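Local atomic coordinates of Mutt/nudix family protein (Deinococcus radiodurans, PDB entry 2W4E), a protein that probably hydrolyses ADP-ribose as a magnesium-dependent Nudix pyrophosphatase, seen here as a truncated form that keeps the Nudix domain. Residues Glu35-Gly40 / Ala52-Glu57. Residues are numbered along the deposited sequence; the frame is centred on the assembly and turned at random.
Sequences EIVAGG and ARELLE
E54 lies against the backbone of strand 37-40, its carboxylate beside A38 and G39. CG is anti to the backbone N and the chain then bends at chi2 (52°). This turn lays the acid alongside the strand. E54 CG packs 3.5 Å from A38 C, and E54 OE1 comes within 3.3 Å of G39 CA. A side chain on G39 would point straight at the helix, and its first carbon would run into OE1. Glycine is thus what this close fit demands. E54 OE2 stands 3.4 Å from A38 O; both are acceptors, so the pair is not a hydrogen bond. The buried inner end is apolar. V37 CG1 rests 3.8 Å from E54 CG as the two side chains pass in opposite directions. V37 CG2 meets L55 CD1 more loosely, and P12 of strand 6-14 touches both residues.

Residues 39-60 fit the Nudix box, the loop-helix-loop signature of this family. Strand 37-40 leads into its loop, and helix 47-59 carries its glutamates. In Nudix hydrolases such glutamates typically bind the catalytic magnesium. A38 N is held by E58 of the same helix.

The outer side is looser and mostly polar. R53 NH2 makes one weak hydrogen bond, 3.3 Å long, to G40 O. NH1 forms salt bridges with E54 OE1 and E57 OE2, the bond to E54 being weak. E57 OE2 lies in the guanidinium plane, but NH1 meets it from above the carboxylate plane. An alanine in place of E54 would probably open a gap beside G39 and leave R53 NH1 with one acidic mate fewer. The NE of R53 is salt-bridged to E45 of the Nudix loop.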
loop_
_atom_site.group_PDB
_atom_site.type_symbol
_atom_site.label_atom_id
_atom_site.label_comp_id
_atom_site.label_asym_id
_atom_site.label_seq_id
_atom_site.Cartn_x
_atom_site.Cartn_y
_atom_site.Cartn_z
ATOM N N GLU A 35 -0.726 -5.320 -12.281
ATOM C CA GLU A 35 -1.710 -5.054 -11.237
ATOM C C GLU A 35 -2.410 -6.343 -10.821
ATOM O O GLU A 35 -2.407 -7.340 -11.567
ATOM C CB GLU A 35 -2.773 -4.081 -11.751
ATOM C CG GLU A 35 -2.207 -2.722 -12.178
ATOM C CD GLU A 35 -3.262 -1.823 -12.784
ATOM O OE1 GLU A 35 -4.225 -2.352 -13.398
ATOM O OE2 GLU A 35 -3.136 -0.595 -12.644
ATOM N N ILE A 36 -3.006 -6.327 -9.637
ATOM C CA ILE A 36 -4.039 -7.353 -9.301
ATOM C C ILE A 36 -5.397 -6.933 -9.911
ATOM O O ILE A 36 -5.482 -5.889 -10.567
ATOM C CB ILE A 36 -4.122 -7.632 -7.763
ATOM C CG1 ILE A 36 -4.547 -6.381 -6.985
ATOM C CG2 ILE A 36 -2.767 -8.208 -7.221
ATOM C CD1 ILE A 36 -4.930 -6.719 -5.472
ATOM N N VAL A 37 -6.440 -7.754 -9.744
ATOM C CA VAL A 37 -7.774 -7.471 -10.272
ATOM C C VAL A 37 -8.411 -6.358 -9.479
ATOM O O VAL A 37 -8.241 -6.309 -8.265
ATOM C CB VAL A 37 -8.665 -8.767 -10.225
ATOM C CG1 VAL A 37 -10.112 -8.466 -10.621
ATOM C CG2 VAL A 37 -8.074 -9.833 -11.159
ATOM N N ALA A 38 -9.145 -5.459 -10.139
ATOM C CA ALA A 38 -9.815 -4.394 -9.405
ATOM C C ALA A 38 -10.896 -3.736 -10.239
ATOM O O ALA A 38 -10.850 -3.781 -11.469
ATOM C CB ALA A 38 -8.779 -3.322 -8.956
ATOM N N GLY A 39 -11.842 -3.089 -9.563
ATOM C CA GLY A 39 -12.912 -2.345 -10.218
ATOM C C GLY A 39 -13.816 -1.652 -9.210
ATOM O O GLY A 39 -13.842 -2.008 -8.028
ATOM N N GLY A 40 -14.579 -0.667 -9.686
ATOM C CA GLY A 40 -15.490 0.071 -8.797
ATOM C C GLY A 40 -16.629 -0.811 -8.338
ATOM O O GLY A 40 -17.026 -1.727 -9.058
ATOM N N ALA A 52 -16.632 -10.904 -6.789
ATOM C CA ALA A 52 -16.838 -12.025 -7.713
ATOM C C ALA A 52 -17.068 -11.565 -9.165
ATOM O O ALA A 52 -16.469 -12.111 -10.108
ATOM C CB ALA A 52 -17.968 -12.909 -7.228
ATOM N N ARG A 53 -17.881 -10.521 -9.331
ATOM C CA ARG A 53 -18.154 -9.964 -10.630
ATOM C C ARG A 53 -16.875 -9.532 -11.353
ATOM O O ARG A 53 -16.634 -9.890 -12.513
ATOM C CB ARG A 53 -19.147 -8.765 -10.536
ATOM C CG ARG A 53 -19.436 -8.250 -11.924
ATOM C CD ARG A 53 -20.235 -6.956 -12.084
ATOM N NE ARG A 53 -20.029 -6.021 -10.991
ATOM C CZ ARG A 53 -19.037 -5.148 -10.928
ATOM N NH1 ARG A 53 -18.127 -5.092 -11.907
ATOM N NH2 ARG A 53 -18.951 -4.336 -9.883
ATOM N N GLU A 54 -16.047 -8.778 -10.647
ATOM C CA GLU A 54 -14.799 -8.271 -11.166
ATOM C C GLU A 54 -13.827 -9.387 -11.526
ATOM O O GLU A 54 -13.155 -9.351 -12.603
ATOM C CB GLU A 54 -14.163 -7.375 -10.080
ATOM C CG GLU A 54 -13.231 -6.297 -10.624
ATOM C CD GLU A 54 -13.886 -5.447 -11.719
ATOM O OE1 GLU A 54 -14.860 -4.718 -11.450
ATOM O OE2 GLU A 54 -13.418 -5.515 -12.853
ATOM N N LEU A 55 -13.709 -10.356 -10.613
ATOM C CA LEU A 55 -12.862 -11.533 -10.876
ATOM C C LEU A 55 -13.330 -12.273 -12.142
ATOM O O LEU A 55 -12.532 -12.626 -13.016
ATOM C CB LEU A 55 -12.868 -12.486 -9.662
ATOM C CG LEU A 55 -11.938 -13.714 -9.815
ATOM C CD1 LEU A 55 -10.451 -13.337 -9.915
ATOM C CD2 LEU A 55 -12.138 -14.607 -8.599
ATOM N N LEU A 56 -14.633 -12.472 -12.255
ATOM C CA LEU A 56 -15.203 -13.073 -13.475
ATOM C C LEU A 56 -14.930 -12.239 -14.754
ATOM O O LEU A 56 -14.364 -12.749 -15.725
ATOM C CB LEU A 56 -16.687 -13.322 -13.285
ATOM C CG LEU A 56 -17.427 -14.154 -14.353
ATOM C CD1 LEU A 56 -16.734 -15.512 -14.624
ATOM C CD2 LEU A 56 -18.896 -14.328 -13.937
ATOM N N GLU A 57 -15.292 -10.954 -14.716
ATOM C CA GLU A 57 -15.178 -10.073 -15.869
ATOM C C GLU A 57 -13.737 -9.785 -16.301
ATOM O O GLU A 57 -13.439 -9.771 -17.504
ATOM C CB GLU A 57 -15.942 -8.759 -15.626
ATOM C CG GLU A 57 -17.400 -8.972 -15.303
ATOM C CD GLU A 57 -18.196 -7.651 -15.094
ATOM O OE1 GLU A 57 -19.430 -7.710 -15.284
ATOM O OE2 GLU A 57 -17.618 -6.586 -14.734
#